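Local coordinates for esterase family protein (Staphylococcus aureus, PDB 7L0A), which probably hydrolyses S-formylglutathione to formate and glutathione, as a serine esterase of the alpha/beta-hydrolase class, at residues N26-I30 / E60-M64; P188-D193 / D221-L226. The contacts are given in a common frame with arbitrary orientation. Numbering follows the deposited sequence.

How the contacts relate
From the N terminus, the chain first runs through the antiparallel strands 9-17 and 24-32 at one edge of the sheet. Contact 1 closes a loop of 29 residues that includes strand 49-53, bringing residues 60-64, the turn into helix 62-66 and its first residues, back against strand 24-32. Contact 2 follows in series, with no overlap: 188-193 and 221-226 enclose 27 residues containing strand 204-210, and their two helices lie side by side toward the other end of the sheet. The centres of the contacts are about 30 Å apart, on opposite sides of the chain's centre, and their nearest atoms about 17 Å. Both belong to one alpha/beta-hydrolase fold.

Contact 1: residues N26-I30 / E60-M64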
ATOM      1  N   ASN B  26      -4.607   4.874   9.051  1.00 17.48           N
ATOM      2  CA  ASN B  26      -3.867   5.172   7.828  1.00 14.69           C
ATOM      3  C   ASN B  26      -2.379   4.916   8.019  1.00 13.41           C
ATOM      4  O   ASN B  26      -1.817   5.190   9.089  1.00 17.35           O
ATOM      5  CB  ASN B  26      -4.070   6.625   7.387  1.00 14.64           C
ATOM      6  CG  ASN B  26      -5.458   6.893   6.915  1.00 20.19           C
ATOM      7  OD1 ASN B  26      -5.987   6.148   6.118  1.00 26.88           O
ATOM      8  ND2 ASN B  26      -6.058   7.973   7.379  1.00 24.47           N
ATOM      9  N   LEU B  27      -1.747   4.420   6.956  1.00 12.51           N
ATOM     10  CA  LEU B  27      -0.321   4.190   6.896  1.00 13.72           C
ATOM     11  C   LEU B  27       0.218   4.857   5.633  1.00 14.91           C
ATOM     12  O   LEU B  27      -0.423   4.841   4.583  1.00 17.29           O
ATOM     13  CB  LEU B  27       0.089   2.707   6.801  1.00 17.95           C
ATOM     14  CG  LEU B  27      -0.506   1.670   7.695  1.00 19.82           C
ATOM     15  CD1 LEU B  27      -0.012   0.284   7.237  1.00 22.35           C
ATOM     16  CD2 LEU B  27      -0.091   1.906   9.161  1.00 24.52           C
ATOM     17  N   THR B  28       1.426   5.393   5.720  1.00 14.03           N
ATOM     18  CA  THR B  28       2.210   5.779   4.544  1.00 12.77           C
ATOM     19  C   THR B  28       3.379   4.805   4.425  1.00 17.03           C
ATOM     20  O   THR B  28       4.083   4.541   5.408  1.00 16.32           O
ATOM     21  CB  THR B  28       2.727   7.215   4.631  1.00 15.26           C
ATOM     22  OG1 THR B  28       1.622   8.105   4.822  1.00 19.74           O
ATOM     23  CG2 THR B  28       3.498   7.607   3.336  1.00 19.49           C
ATOM     24  N   VAL B  29       3.601   4.286   3.222  1.00 14.46           N
ATOM     25  CA  VAL B  29       4.706   3.372   2.928  1.00 12.69           C
ATOM     26  C   VAL B  29       5.408   3.913   1.694  1.00 14.21           C
ATOM     27  O   VAL B  29       4.766   4.185   0.673  1.00 17.00           O
ATOM     28  CB  VAL B  29       4.203   1.939   2.688  1.00 14.36           C
ATOM     29  CG1 VAL B  29       5.328   1.043   2.245  1.00 15.80           C
ATOM     30  CG2 VAL B  29       3.540   1.373   3.981  1.00 16.04           C
ATOM     31  N   ILE B  30       6.726   4.095   1.781  1.00 13.59           N
ATOM     32  CA  ILE B  30       7.516   4.407   0.589  1.00 13.15           C
ATOM     33  C   ILE B  30       8.411   3.201   0.344  1.00 14.77           C
ATOM     34  O   ILE B  30       9.151   2.747   1.244  1.00 15.13           O
ATOM     35  CB  ILE B  30       8.303   5.716   0.717  1.00 16.19           C
ATOM     36  CG1 ILE B  30       9.196   5.739   1.916  1.00 16.15           C
ATOM     37  CG2 ILE B  30       7.323   6.927   0.648  1.00 19.23           C
ATOM     38  CD1 ILE B  30       9.956   7.076   2.062  1.00 19.15           C
ATOM     39  N   GLU B  60       0.324  10.403   9.796  1.00 14.74           N
ATOM     40  CA  GLU B  60       1.102   9.585   8.881  1.00 12.91           C
ATOM     41  C   GLU B  60       1.611  10.356   7.656  1.00 13.88           C
ATOM     42  O   GLU B  60       2.397   9.787   6.879  1.00 16.12           O
ATOM     43  CB  GLU B  60       0.270   8.371   8.423  1.00 17.83           C
ATOM     44  CG  GLU B  60      -0.735   8.686   7.287  1.00 17.15           C
ATOM     45  CD  GLU B  60      -2.028   9.325   7.746  1.00 18.92           C
ATOM     46  OE1 GLU B  60      -2.229   9.473   8.974  1.00 17.88           O
ATOM     47  OE2 GLU B  60      -2.874   9.685   6.854  1.00 19.54           O
ATOM     48  N   THR B  61       1.185  11.602   7.478  1.00 13.90           N
ATOM     49  CA  THR B  61       1.616  12.427   6.355  1.00 13.76           C
ATOM     50  C   THR B  61       2.657  13.484   6.723  1.00 15.52           C
ATOM     51  O   THR B  61       3.251  14.094   5.818  1.00 14.41           O
ATOM     52  CB  THR B  61       0.427  13.155   5.670  1.00 14.10           C
ATOM     53  OG1 THR B  61      -0.051  14.236   6.473  1.00 15.31           O
ATOM     54  CG2 THR B  61      -0.691  12.205   5.301  1.00 17.79           C
ATOM     55  N   THR B  62       2.921  13.719   8.012  1.00 14.58           N
ATOM     56  CA  THR B  62       3.657  14.923   8.384  1.00 12.49           C
ATOM     57  C   THR B  62       5.131  14.824   8.018  1.00 13.38           C
ATOM     58  O   THR B  62       5.728  15.819   7.591  1.00 15.18           O
ATOM     59  CB  THR B  62       3.493  15.192   9.881  1.00 16.69           C
ATOM     60  OG1 THR B  62       2.103  15.089  10.219  1.00 15.24           O
ATOM     61  CG2 THR B  62       4.027  16.545  10.219  1.00 16.05           C
ATOM     62  N   TYR B  63       5.758  13.665   8.221  1.00 12.83           N
ATOM     63  CA  TYR B  63       7.153  13.534   7.832  1.00 16.24           C
ATOM     64  C   TYR B  63       7.304  13.754   6.336  1.00 15.74           C
ATOM     65  O   TYR B  63       8.244  14.427   5.901  1.00 16.18           O
ATOM     66  CB  TYR B  63       7.732  12.168   8.226  1.00 17.30           C
ATOM     67  CG  TYR B  63       8.617  12.198   9.454  1.00 13.19           C
ATOM     68  CD1 TYR B  63       9.909  12.687   9.379  1.00 13.83           C
ATOM     69  CD2 TYR B  63       8.157  11.760  10.670  1.00 15.03           C
ATOM     70  CE1 TYR B  63      10.740  12.726  10.509  1.00 16.97           C
ATOM     71  CE2 TYR B  63       8.970  11.769  11.788  1.00 16.37           C
ATOM     72  CZ  TYR B  63      10.251  12.279  11.696  1.00 18.18           C
ATOM     73  OH  TYR B  63      11.080  12.349  12.804  1.00 17.69           O
ATOM     74  N   MET B  64       6.361  13.220   5.530  1.00 14.55           N
ATOM     75  CA  MET B  64       6.423  13.443   4.093  1.00 15.67           C
ATOM     76  C   MET B  64       6.372  14.922   3.757  1.00 14.01           C
ATOM     77  O   MET B  64       7.106  15.388   2.878  1.00 16.95           O
ATOM     78  CB  MET B  64       5.272  12.728   3.392  1.00 16.41           C
ATOM     79  CG  MET B  64       5.336  11.219   3.504  1.00 34.49           C
ATOM     80  SD  MET B  64       6.803  10.464   2.729  1.00 38.70           S
ATOM     81  CE  MET B  64       6.715  11.040   1.049  1.00 29.76           C
TER
HETATM   82  O   HOH W   1      -4.797   9.501   9.670  1.00 24.46           O
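Glu60, Thr28 and Met64 provide most of the surface buried where the turn leading into helix 62-66 meets strand 24-32. The backbones come closest at Thr28 and Glu60, whose CA atoms are 5.9 Å apart. Here the side chain of Thr28 donates a hydrogen bond from OG1 to the carbonyl O of Glu60, at 2.8 Å, fastening the strand to the main chain just ahead of the helix.

With chi1 p and chi2 m, the side chain of Glu60 runs alongside the strand from Thr28 toward Asn26. Its CG lies 3.5 Å from OG1 of Thr28, and its OE2 3.3 Å from CB of Asn26. A water bridges the two polar ends, accepting from ND2 of Asn26 at 3.0 Å and donating to OE1 of Glu60 at 2.7 Å.

Four residues on from Glu60, in the first turn of helix 62-66, the contact becomes apolar. Met64 places CG 4.1 Å from CG2 of Thr28 and SD 4.1 Å from CG2 of Ile30. Asn26, Thr28 and Ile30 thus serve the contact with one face of the strand, while Leu27 points its CA-to-CB bond away and packs on helix 99-113. Away from the predicted catalytic triad, the contact joins short helix 62-66 to the antiparallel N-terminal edge of the alpha/beta-hydrolase sheet, where strand 24-32 runs between strands 9-17 and 79-83; Met64 also touches Tyr11 of strand 9-17 and Ile69 and Glu70 of helix 69-75.

Contact 2: residues P188-D193 / D221-L226; sequences PYYLLD and DFIDYL
Leu192 (rotamer t, p) lies at the apolar centre, its CD2 3.6 Å from CD2 of Leu226, 3.6 Å from CD2 of Tyr225 and 4.1 Å from CE1 of Phe222. Both segments are regular alpha-helix, nearly parallel at 14°, with axes 11.9 Å apart; such spacing leaves room for aromatic rings. CA atoms pair at Tyr189-Phe222 (8.2 Å) and Leu192-Leu226 (8.6 Å). Tyr189 (chi1 m), Phe222 and Tyr225 (both chi1 t) form an aromatic cluster. The edge of Phe222 meets the face of Tyr189 in a T-shaped pair, centroids 5.3 Å apart and planes at 84°; the Tyr225 ring lies obliquely to Tyr189, at 40° and 5.5 Å. At the polar edge, Tyr225 OH donates a short hydrogen bond of 2.5 Å to OD1 of exposed Asp193. Beyond the cluster, Leu192 also touches Leu140 of helix 130-141 and Leu226 touches Ile207 of strand 204-210, setting this helix pair against the alpha/beta core.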
ATOM      1  N   PRO B 188      11.037   4.324  30.657  1.00 18.54           N
ATOM      2  CA  PRO B 188      12.192   3.844  29.884  1.00 20.88           C
ATOM      3  C   PRO B 188      13.352   3.416  30.743  1.00 24.80           C
ATOM      4  O   PRO B 188      14.105   2.522  30.349  1.00 23.40           O
ATOM      5  CB  PRO B 188      12.560   5.046  29.010  1.00 17.67           C
ATOM      6  CG  PRO B 188      11.231   5.731  28.796  1.00 19.77           C
ATOM      7  CD  PRO B 188      10.509   5.602  30.121  1.00 20.24           C
ATOM      8  N   TYR B 189      13.526   4.035  31.903  1.00 20.16           N
ATOM      9  CA  TYR B 189      14.633   3.675  32.771  1.00 21.76           C
ATOM     10  C   TYR B 189      14.435   2.290  33.378  1.00 25.51           C
ATOM     11  O   TYR B 189      15.396   1.530  33.513  1.00 24.04           O
ATOM     12  CB  TYR B 189      14.759   4.738  33.849  1.00 18.53           C
ATOM     13  CG  TYR B 189      15.473   5.992  33.456  1.00 21.74           C
ATOM     14  CD1 TYR B 189      14.787   7.038  32.839  1.00 23.04           C
ATOM     15  CD2 TYR B 189      16.830   6.158  33.723  1.00 22.32           C
ATOM     16  CE1 TYR B 189      15.437   8.202  32.517  1.00 22.92           C
ATOM     17  CE2 TYR B 189      17.480   7.328  33.388  1.00 22.84           C
ATOM     18  CZ  TYR B 189      16.781   8.333  32.766  1.00 22.55           C
ATOM     19  OH  TYR B 189      17.435   9.511  32.423  1.00 27.19           O
ATOM     20  N   TYR B 190      13.192   1.940  33.724  1.00 23.89           N
ATOM     21  CA  TYR B 190      12.890   0.589  34.183  1.00 19.29           C
ATOM     22  C   TYR B 190      13.095  -0.421  33.070  1.00 21.74           C
ATOM     23  O   TYR B 190      13.652  -1.498  33.296  1.00 24.43           O
ATOM     24  CB  TYR B 190      11.444   0.520  34.696  1.00 18.87           C
ATOM     25  CG  TYR B 190      10.965  -0.874  35.049  1.00 23.66           C
ATOM     26  CD1 TYR B 190      10.362  -1.697  34.088  1.00 24.82           C
ATOM     27  CD2 TYR B 190      11.115  -1.363  36.329  1.00 34.75           C
ATOM     28  CE1 TYR B 190       9.950  -2.967  34.404  1.00 30.97           C
ATOM     29  CE2 TYR B 190      10.695  -2.621  36.653  1.00 31.62           C
ATOM     30  CZ  TYR B 190      10.103  -3.412  35.697  1.00 32.33           C
ATOM     31  OH  TYR B 190       9.695  -4.677  36.055  1.00 43.81           O
ATOM     32  N   LEU B 191      12.662  -0.084  31.853  1.00 20.65           N
ATOM     33  CA  LEU B 191      12.868  -1.003  30.744  1.00 20.66           C
ATOM     34  C   LEU B 191      14.351  -1.222  30.493  1.00 24.64           C
ATOM     35  O   LEU B 191      14.787  -2.323  30.133  1.00 30.22           O
ATOM     36  CB  LEU B 191      12.197  -0.458  29.502  1.00 21.78           C
ATOM     37  CG  LEU B 191      10.660  -0.402  29.515  1.00 21.86           C
ATOM     38  CD1 LEU B 191      10.183   0.295  28.253  1.00 20.41           C
ATOM     39  CD2 LEU B 191      10.098  -1.787  29.598  1.00 24.86           C
ATOM     40  N   LEU B 192      15.138  -0.165  30.651  1.00 22.18           N
ATOM     41  CA  LEU B 192      16.573  -0.266  30.424  1.00 21.21           C
ATOM     42  C   LEU B 192      17.208  -1.209  31.429  1.00 23.16           C
ATOM     43  O   LEU B 192      17.984  -2.104  31.056  1.00 30.45           O
ATOM     44  CB  LEU B 192      17.180   1.125  30.500  1.00 30.03           C
ATOM     45  CG  LEU B 192      18.671   1.324  30.249  1.00 29.26           C
ATOM     46  CD1 LEU B 192      19.112   0.860  28.885  1.00 31.46           C
ATOM     47  CD2 LEU B 192      18.907   2.827  30.442  1.00 26.62           C
ATOM     48  N   ASP B 193      16.880  -1.024  32.704  1.00 27.02           N
ATOM     49  CA  ASP B 193      17.422  -1.886  33.746  1.00 25.26           C
ATOM     50  C   ASP B 193      17.006  -3.337  33.548  1.00 36.72           C
ATOM     51  O   ASP B 193      17.797  -4.255  33.803  1.00 30.15           O
ATOM     52  CB  ASP B 193      16.986  -1.382  35.111  1.00 30.04           C
ATOM     53  CG  ASP B 193      17.643  -0.065  35.491  1.00 34.38           C
ATOM     54  OD1 ASP B 193      18.711   0.279  34.921  1.00 31.18           O
ATOM     55  OD2 ASP B 193      17.088   0.613  36.380  1.00 34.49           O
ATOM     56  N   ASP B 221      20.611  13.597  30.529  1.00 20.75           N
ATOM     57  CA  ASP B 221      20.524  12.742  31.711  1.00 21.20           C
ATOM     58  C   ASP B 221      20.418  11.275  31.312  1.00 21.18           C
ATOM     59  O   ASP B 221      21.016  10.393  31.949  1.00 21.92           O
ATOM     60  CB  ASP B 221      19.319  13.135  32.556  1.00 26.18           C
ATOM     61  CG  ASP B 221      19.522  14.442  33.288  1.00 28.46           C
ATOM     62  OD1 ASP B 221      20.669  14.957  33.320  1.00 30.35           O
ATOM     63  OD2 ASP B 221      18.514  14.961  33.814  1.00 34.91           O
ATOM     64  N   PHE B 222      19.643  10.992  30.271  1.00 22.63           N
ATOM     65  CA  PHE B 222      19.469   9.621  29.830  1.00 16.88           C
ATOM     66  C   PHE B 222      20.778   9.040  29.314  1.00 19.96           C
ATOM     67  O   PHE B 222      21.140   7.909  29.668  1.00 18.48           O
ATOM     68  CB  PHE B 222      18.399   9.547  28.742  1.00 18.94           C
ATOM     69  CG  PHE B 222      18.001   8.153  28.370  1.00 18.98           C
ATOM     70  CD1 PHE B 222      17.212   7.392  29.233  1.00 21.75           C
ATOM     71  CD2 PHE B 222      18.444   7.576  27.189  1.00 19.82           C
ATOM     72  CE1 PHE B 222      16.855   6.088  28.910  1.00 21.77           C
ATOM     73  CE2 PHE B 222      18.072   6.284  26.865  1.00 20.51           C
ATOM     74  CZ  PHE B 222      17.293   5.531  27.723  1.00 23.19           C
ATOM     75  N   ILE B 223      21.485   9.775  28.445  1.00 22.29           N
ATOM     76  CA  ILE B 223      22.724   9.209  27.914  1.00 17.54           C
ATOM     77  C   ILE B 223      23.786   9.097  28.998  1.00 19.74           C
ATOM     78  O   ILE B 223      24.656   8.227  28.932  1.00 20.51           O
ATOM     79  CB  ILE B 223      23.263   9.996  26.708  1.00 20.35           C
ATOM     80  CG1 ILE B 223      23.654  11.420  27.080  1.00 20.61           C
ATOM     81  CG2 ILE B 223      22.220  10.001  25.617  1.00 21.37           C
ATOM     82  CD1 ILE B 223      24.254  12.202  25.905  1.00 25.76           C
ATOM     83  N   ASP B 224      23.779   9.992  29.983  1.00 19.81           N
ATOM     84  CA  ASP B 224      24.672   9.845  31.121  1.00 20.09           C
ATOM     85  C   ASP B 224      24.416   8.538  31.871  1.00 22.79           C
ATOM     86  O   ASP B 224      25.361   7.836  32.276  1.00 20.44           O
ATOM     87  CB  ASP B 224      24.491  11.052  32.035  1.00 22.81           C
ATOM     88  CG  ASP B 224      25.243  12.282  31.552  1.00 50.84           C
ATOM     89  OD1 ASP B 224      25.978  12.174  30.547  1.00 54.39           O
ATOM     90  OD2 ASP B 224      25.082  13.362  32.169  1.00 59.21           O
ATOM     91  N   TYR B 225      23.148   8.183  32.058  1.00 20.44           N
ATOM     92  CA  TYR B 225      22.836   6.901  32.665  1.00 18.00           C
ATOM     93  C   TYR B 225      23.272   5.740  31.774  1.00 20.57           C
ATOM     94  O   TYR B 225      23.879   4.775  32.259  1.00 19.34           O
ATOM     95  CB  TYR B 225      21.338   6.820  33.023  1.00 20.29           C
ATOM     96  CG  TYR B 225      21.006   5.567  33.821  1.00 16.54           C
ATOM     97  CD1 TYR B 225      21.611   5.321  35.045  1.00 22.40           C
ATOM     98  CD2 TYR B 225      20.098   4.616  33.342  1.00 20.72           C
ATOM     99  CE1 TYR B 225      21.323   4.167  35.770  1.00 23.79           C
ATOM    100  CE2 TYR B 225      19.817   3.456  34.061  1.00 21.52           C
ATOM    101  CZ  TYR B 225      20.431   3.242  35.284  1.00 25.10           C
ATOM    102  OH  TYR B 225      20.144   2.090  35.989  1.00 27.79           O
ATOM    103  N   LEU B 226      22.991   5.806  30.470  1.00 17.74           N
ATOM    104  CA  LEU B 226      23.520   4.792  29.557  1.00 18.61           C
ATOM    105  C   LEU B 226      25.021   4.589  29.764  1.00 19.74           C
ATOM    106  O   LEU B 226      25.510   3.450  29.817  1.00 18.55           O
ATOM    107  CB  LEU B 226      23.254   5.180  28.105  1.00 17.72           C
ATOM    108  CG  LEU B 226      21.811   5.152  27.648  1.00 19.33           C
ATOM    109  CD1 LEU B 226      21.779   5.576  26.154  1.00 17.89           C
ATOM    110  CD2 LEU B 226      21.204   3.798  27.816  1.00 24.87           C
TER